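Local coordinates for protein mnemiopsin 1 (PDB 5VP3) that probably emits light when calcium binds its EF-hand loops, as a bioluminescent calcium-regulated photoprotein of a ctenophore, at residues A[122-135]-A[177-191]. Numbering follows the deposited sequence. Where two conformers were deposited one is given.
Sequences SLIALLSNAYYDVL and LERPELVHLFRKFWM. With CD (cadmium ion), chain D; NI (nickel (II) ion), chain F.
CG of Arg179 sits over the centre of one face of the Tyr132 ring, 3.4 Å from the centroid, in a CH-pi contact. The two side chains cross at about a right angle. In the conformer described, the arginine chain runs on extended, and CE2 of Tyr132 lies over the guanidinium face, the two planes 38° apart. In that conformer Arg179 NH2 ends 3.5 Å from Asp133 OD1, a long and tentative salt bridge at the guanidinium edge. Leu182 CD2 meets the ring edge, 3.6 Å from Tyr132 CD1. Tyr132 OH is hydrogen-bonded to Gly141 O and lies 3.0 Å from Leu177 O, between two EF-hand loops.

Further along, Ser128 lies over one face of Phe186, and Trp190 NE1 over the opposite face. Ser128 OG donates to a water that in turn donates to Asn129 OD1 and Arg179 O, tying the helices through one bridge. The rings of Tyr131 and Phe186 meet obliquely, planes at 58°. Leu127 CG stands anti to the backbone N, which carries CD2 over the five-membered ring of Trp190, 3.9 Å from the centroid. Ile124 CD1 presses on Met191 CE.

Helices 123-135 and 179-190 cross at 121°. They are the first and last helices of an EF-hand pair. Glu178 and Glu181 bind cadmium with Asp170, Thr174 and Lys176. Helices 71-87 and 101-117 pack round Ile124, and helix 53-66 against Tyr131.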
loop_
_atom_site.group_PDB
_atom_site.type_symbol
_atom_site.label_atom_id
_atom_site.label_comp_id
_atom_site.label_asym_id
_atom_site.label_seq_id
_atom_site.Cartn_x
_atom_site.Cartn_y
_atom_site.Cartn_z
ATOM N N SER A 122 8.959 1.087 -9.014
ATOM C CA SER A 122 7.582 1.109 -8.519
ATOM C C SER A 122 7.572 1.293 -7.009
ATOM O O SER A 122 8.343 0.657 -6.283
ATOM C CB SER A 122 6.860 -0.194 -8.852
ATOM O OG SER A 122 5.701 -0.387 -8.021
ATOM N N LEU A 123 6.687 2.144 -6.517
ATOM C CA LEU A 123 6.672 2.312 -5.069
ATOM C C LEU A 123 5.877 1.207 -4.419
ATOM O O LEU A 123 6.108 0.904 -3.242
ATOM C CB LEU A 123 6.121 3.678 -4.663
ATOM C CG LEU A 123 6.918 4.860 -5.216
ATOM C CD1 LEU A 123 6.310 6.189 -4.794
ATOM C CD2 LEU A 123 8.349 4.786 -4.735
ATOM N N ILE A 124 4.995 0.562 -5.176
ATOM C CA ILE A 124 4.308 -0.614 -4.650
ATOM C C ILE A 124 5.297 -1.742 -4.447
ATOM O O ILE A 124 5.206 -2.480 -3.473
ATOM C CB ILE A 124 3.179 -1.076 -5.574
ATOM C CG1 ILE A 124 2.089 -0.017 -5.667
ATOM C CG2 ILE A 124 2.595 -2.405 -5.035
ATOM C CD1 ILE A 124 0.972 -0.373 -6.665
ATOM N N ALA A 125 6.232 -1.912 -5.390
ATOM C CA ALA A 125 7.244 -2.958 -5.252
ATOM C C ALA A 125 8.170 -2.663 -4.095
ATOM O O ALA A 125 8.579 -3.574 -3.374
ATOM C CB ALA A 125 8.049 -3.096 -6.546
ATOM N N LEU A 126 8.529 -1.396 -3.913
ATOM C CA LEU A 126 9.305 -1.003 -2.739
ATOM C C LEU A 126 8.592 -1.414 -1.443
ATOM O O LEU A 126 9.213 -1.942 -0.511
ATOM C CB LEU A 126 9.550 0.524 -2.769
ATOM C CG LEU A 126 10.027 1.210 -1.476
ATOM C CD1 LEU A 126 11.483 0.874 -1.189
ATOM C CD2 LEU A 126 9.905 2.682 -1.546
ATOM N N LEU A 127 7.295 -1.131 -1.341
ATOM C CA LEU A 127 6.554 -1.493 -0.130
ATOM C C LEU A 127 6.508 -3.007 0.047
ATOM O O LEU A 127 6.701 -3.530 1.148
ATOM C CB LEU A 127 5.149 -0.917 -0.226
ATOM C CG LEU A 127 4.153 -1.123 0.904
ATOM C CD1 LEU A 127 4.583 -0.328 2.062
ATOM C CD2 LEU A 127 2.764 -0.695 0.506
ATOM N N SER A 128 6.290 -3.737 -1.039
ATOM C CA SER A 128 6.172 -5.189 -0.938
ATOM C C SER A 128 7.492 -5.821 -0.534
ATOM O O SER A 128 7.523 -6.702 0.339
ATOM C CB SER A 128 5.682 -5.747 -2.275
ATOM O OG SER A 128 5.582 -7.141 -2.251
ATOM N N ASN A 129 8.599 -5.391 -1.146
ATOM C CA ASN A 129 9.896 -5.987 -0.831
ATOM C C ASN A 129 10.404 -5.622 0.563
ATOM O O ASN A 129 11.179 -6.395 1.161
ATOM C CB ASN A 129 10.897 -5.588 -1.914
ATOM C CG ASN A 129 10.688 -6.410 -3.196
ATOM O OD1 ASN A 129 10.525 -7.621 -3.132
ATOM N ND2 ASN A 129 10.640 -5.755 -4.338
ATOM N N ALA A 130 9.957 -4.496 1.125
ATOM C CA ALA A 130 10.314 -4.220 2.511
ATOM C C ALA A 130 9.493 -5.069 3.470
ATOM O O ALA A 130 10.007 -5.567 4.487
ATOM C CB ALA A 130 10.112 -2.741 2.826
ATOM N N TYR A 131 8.216 -5.219 3.196
ATOM C CA TYR A 131 7.418 -6.063 4.064
ATOM C C TYR A 131 7.877 -7.504 3.972
ATOM O O TYR A 131 7.826 -8.243 4.959
ATOM C CB TYR A 131 5.963 -5.985 3.669
ATOM C CG TYR A 131 5.123 -5.055 4.482
ATOM C CD1 TYR A 131 4.943 -3.752 4.095
ATOM C CD2 TYR A 131 4.467 -5.498 5.617
ATOM C CE1 TYR A 131 4.133 -2.891 4.826
ATOM C CE2 TYR A 131 3.683 -4.658 6.354
ATOM C CZ TYR A 131 3.527 -3.336 5.954
ATOM O OH TYR A 131 2.719 -2.459 6.641
ATOM N N TYR A 132 8.290 -7.919 2.778
ATOM C CA TYR A 132 8.682 -9.300 2.530
ATOM C C TYR A 132 9.581 -9.806 3.630
ATOM O O TYR A 132 9.313 -10.830 4.258
ATOM C CB TYR A 132 9.410 -9.392 1.190
ATOM C CG TYR A 132 9.583 -10.769 0.619
ATOM C CD1 TYR A 132 8.622 -11.315 -0.193
ATOM C CD2 TYR A 132 10.762 -11.498 0.830
ATOM C CE1 TYR A 132 8.786 -12.600 -0.766
ATOM C CE2 TYR A 132 10.934 -12.760 0.282
ATOM C CZ TYR A 132 9.945 -13.300 -0.519
ATOM O OH TYR A 132 10.126 -14.527 -1.075
ATOM N N ASP A 133 10.679 -9.102 3.848
ATOM C CA ASP A 133 11.657 -9.549 4.815
ATOM C C ASP A 133 11.078 -9.545 6.219
ATOM O O ASP A 133 11.455 -10.357 7.053
ATOM C CB ASP A 133 12.890 -8.662 4.728
ATOM C CG ASP A 133 13.567 -8.752 3.385
ATOM O OD1 ASP A 133 13.466 -9.814 2.740
ATOM O OD2 ASP A 133 14.202 -7.765 2.991
ATOM N N VAL A 134 10.192 -8.617 6.522
ATOM C CA VAL A 134 9.614 -8.615 7.853
ATOM C C VAL A 134 8.660 -9.797 8.016
ATOM O O VAL A 134 8.621 -10.447 9.072
ATOM C CB VAL A 134 8.946 -7.248 8.095
ATOM C CG1 VAL A 134 8.181 -7.219 9.375
ATOM C CG2 VAL A 134 10.011 -6.179 8.145
ATOM N N LEU A 135 7.890 -10.104 6.974
ATOM C CA LEU A 135 6.971 -11.241 7.022
ATOM C C LEU A 135 7.719 -12.555 7.139
ATOM O O LEU A 135 7.210 -13.523 7.703
ATOM C CB LEU A 135 6.096 -11.289 5.756
ATOM C CG LEU A 135 4.754 -10.553 5.714
ATOM C CD1 LEU A 135 4.948 -9.187 6.057
ATOM C CD2 LEU A 135 4.231 -10.618 4.308
ATOM N N LEU A 177 5.244 -17.621 -1.321
ATOM C CA LEU A 177 5.259 -16.415 -2.153
ATOM C C LEU A 177 6.694 -15.935 -2.275
ATOM O O LEU A 177 7.290 -15.500 -1.291
ATOM C CB LEU A 177 4.388 -15.323 -1.565
ATOM C CG LEU A 177 2.934 -15.651 -1.407
ATOM C CD1 LEU A 177 2.224 -14.440 -0.764
ATOM C CD2 LEU A 177 2.315 -16.004 -2.728
ATOM N N GLU A 178 7.266 -16.077 -3.468
ATOM C CA GLU A 178 8.532 -15.437 -3.785
ATOM C C GLU A 178 8.276 -13.940 -4.033
ATOM O O GLU A 178 7.130 -13.502 -4.151
ATOM C CB GLU A 178 9.164 -16.143 -4.986
ATOM C CG GLU A 178 9.569 -17.612 -4.696
ATOM C CD GLU A 178 8.435 -18.634 -4.669
ATOM O OE1 GLU A 178 7.385 -18.445 -5.348
ATOM O OE2 GLU A 178 8.606 -19.649 -3.936
ATOM N N ARG A 179 9.354 -13.157 -4.140
ATOM C CA ARG A 179 9.207 -11.701 -4.107
ATOM C C ARG A 179 8.300 -11.152 -5.207
ATOM O O ARG A 179 7.534 -10.217 -4.918
ATOM C CB ARG A 179 10.594 -11.033 -4.130
ATOM C CG ARG A 179 11.366 -11.191 -2.802
ATOM C CD ARG A 179 12.754 -10.506 -2.762
ATOM N NE ARG A 179 13.390 -10.697 -1.454
ATOM C CZ ARG A 179 14.143 -11.753 -1.118
ATOM N NH1 ARG A 179 14.386 -12.717 -1.995
ATOM N NH2 ARG A 179 14.654 -11.859 0.108
ATOM N N PRO A 180 8.316 -11.663 -6.446
ATOM C CA PRO A 180 7.365 -11.164 -7.461
ATOM C C PRO A 180 5.933 -11.533 -7.183
ATOM O O PRO A 180 5.005 -10.856 -7.642
ATOM C CB PRO A 180 7.862 -11.814 -8.763
ATOM C CG PRO A 180 9.287 -12.240 -8.480
ATOM C CD PRO A 180 9.304 -12.593 -7.019
ATOM N N GLU A 181 5.704 -12.579 -6.432
ATOM C CA GLU A 181 4.336 -12.941 -6.170
ATOM C C GLU A 181 3.767 -12.108 -5.039
ATOM O O GLU A 181 2.553 -11.901 -4.983
ATOM C CB GLU A 181 4.247 -14.426 -5.852
ATOM C CG GLU A 181 4.726 -15.326 -7.008
ATOM C CD GLU A 181 4.707 -16.795 -6.664
ATOM O OE1 GLU A 181 4.864 -17.060 -5.459
ATOM O OE2 GLU A 181 4.459 -17.658 -7.571
ATOM N N LEU A 182 4.604 -11.662 -4.112
ATOM C CA LEU A 182 4.074 -10.773 -3.093
ATOM C C LEU A 182 3.835 -9.395 -3.705
ATOM O O LEU A 182 2.838 -8.739 -3.387
ATOM C CB LEU A 182 5.010 -10.703 -1.890
ATOM C CG LEU A 182 4.488 -9.912 -0.692
ATOM C CD1 LEU A 182 3.360 -10.573 0.029
ATOM C CD2 LEU A 182 5.564 -9.573 0.312
ATOM N N VAL A 183 4.684 -8.989 -4.657
ATOM C CA VAL A 183 4.392 -7.774 -5.409
ATOM C C VAL A 183 3.016 -7.890 -6.038
ATOM O O VAL A 183 2.150 -7.016 -5.868
ATOM C CB VAL A 183 5.475 -7.516 -6.474
ATOM C CG1 VAL A 183 5.069 -6.372 -7.409
ATOM C CG2 VAL A 183 6.755 -7.195 -5.828
ATOM N N HIS A 184 2.783 -8.975 -6.765
ATOM C CA HIS A 184 1.480 -9.156 -7.386
ATOM C C HIS A 184 0.380 -8.957 -6.350
ATOM O O HIS A 184 -0.602 -8.238 -6.585
ATOM C CB HIS A 184 1.381 -10.552 -8.036
ATOM C CG HIS A 184 0.003 -10.903 -8.531
ATOM N ND1 HIS A 184 -0.349 -10.848 -9.867
ATOM C CD2 HIS A 184 -1.114 -11.302 -7.868
ATOM C CE1 HIS A 184 -1.617 -11.202 -10.003
ATOM N NE2 HIS A 184 -2.108 -11.476 -8.803
ATOM N N LEU A 185 0.529 -9.600 -5.189
ATOM C CA LEU A 185 -0.479 -9.526 -4.130
ATOM C C LEU A 185 -0.656 -8.107 -3.617
ATOM O O LEU A 185 -1.782 -7.645 -3.385
ATOM C CB LEU A 185 -0.041 -10.439 -2.998
ATOM C CG LEU A 185 -1.061 -10.797 -1.949
ATOM C CD1 LEU A 185 -0.613 -12.106 -1.305
ATOM C CD2 LEU A 185 -1.192 -9.698 -0.884
ATOM N N PHE A 186 0.455 -7.398 -3.424
ATOM C CA PHE A 186 0.406 -6.034 -2.891
ATOM C C PHE A 186 -0.162 -5.052 -3.908
ATOM O O PHE A 186 -0.803 -4.069 -3.535
ATOM C CB PHE A 186 1.816 -5.599 -2.449
ATOM C CG PHE A 186 2.101 -5.817 -0.963
ATOM C CD1 PHE A 186 1.870 -7.032 -0.345
ATOM C CD2 PHE A 186 2.636 -4.821 -0.210
ATOM C CE1 PHE A 186 2.148 -7.207 1.009
ATOM C CE2 PHE A 186 2.905 -5.001 1.123
ATOM C CZ PHE A 186 2.654 -6.205 1.725
ATOM N N ARG A 187 0.053 -5.287 -5.175
ATOM C CA ARG A 187 -0.573 -4.480 -6.177
ATOM C C ARG A 187 -2.084 -4.561 -6.072
ATOM O O ARG A 187 -2.733 -3.588 -6.156
ATOM C CB ARG A 187 -0.117 -4.817 -7.579
ATOM C CG ARG A 187 1.323 -4.554 -7.857
ATOM C CD ARG A 187 1.692 -4.641 -9.313
ATOM N NE ARG A 187 2.490 -3.516 -9.604
ATOM C CZ ARG A 187 2.109 -2.517 -10.344
ATOM N NH1 ARG A 187 0.970 -2.547 -10.955
ATOM N NH2 ARG A 187 2.924 -1.518 -10.465
ATOM N N LYS A 188 -2.615 -5.737 -5.856
ATOM C CA LYS A 188 -4.053 -5.876 -5.649
ATOM C C LYS A 188 -4.481 -5.286 -4.308
ATOM O O LYS A 188 -5.457 -4.532 -4.231
ATOM C CB LYS A 188 -4.465 -7.353 -5.717
ATOM C CG LYS A 188 -4.226 -8.022 -7.071
ATOM C CD LYS A 188 -5.041 -7.392 -8.158
ATOM C CE LYS A 188 -4.812 -8.082 -9.504
ATOM N NZ LYS A 188 -4.931 -7.119 -10.639
ATOM N N PHE A 189 -3.777 -5.643 -3.232
ATOM C CA PHE A 189 -4.220 -5.254 -1.898
ATOM C C PHE A 189 -4.216 -3.732 -1.752
ATOM O O PHE A 189 -5.100 -3.162 -1.109
ATOM C CB PHE A 189 -3.327 -5.952 -0.841
ATOM C CG PHE A 189 -3.855 -5.894 0.603
ATOM C CD1 PHE A 189 -4.820 -6.806 1.057
ATOM C CD2 PHE A 189 -3.351 -4.954 1.521
ATOM C CE1 PHE A 189 -5.305 -6.760 2.399
ATOM C CE2 PHE A 189 -3.825 -4.908 2.856
ATOM C CZ PHE A 189 -4.798 -5.819 3.289
ATOM N N TRP A 190 -3.263 -3.061 -2.361
ATOM C CA TRP A 190 -3.031 -1.668 -2.155
ATOM C C TRP A 190 -3.336 -0.733 -3.342
ATOM O O TRP A 190 -3.042 0.422 -3.267
ATOM C CB TRP A 190 -1.584 -1.462 -1.772
ATOM C CG TRP A 190 -1.060 -2.152 -0.594
ATOM C CD1 TRP A 190 -0.219 -3.182 -0.570
ATOM C CD2 TRP A 190 -1.270 -1.791 0.748
ATOM N NE1 TRP A 190 0.076 -3.523 0.689
ATOM C CE2 TRP A 190 -0.561 -2.669 1.527
ATOM C CE3 TRP A 190 -2.011 -0.810 1.362
ATOM C CZ2 TRP A 190 -0.568 -2.608 2.881
ATOM C CZ3 TRP A 190 -2.011 -0.745 2.680
ATOM C CH2 TRP A 190 -1.296 -1.637 3.442
ATOM N N MET A 191 -3.914 -1.222 -4.417
ATOM C CA MET A 191 -4.163 -0.391 -5.579
ATOM C C MET A 191 -5.196 -0.874 -6.580
ATOM O O MET A 191 -6.128 -0.199 -6.846
ATOM C CB MET A 191 -2.867 -0.072 -6.308
ATOM C CG MET A 191 -3.083 0.826 -7.496
ATOM S SD MET A 191 -1.620 1.347 -8.386
ATOM C CE MET A 191 -1.249 -0.108 -9.311
HETATM CD CD CD D . 5.421 -19.347 -5.424
HETATM NI NI NI F . 0.770 -10.902 -11.573
HETATM O O HOH W 1 7.929 -8.616 -2.625
#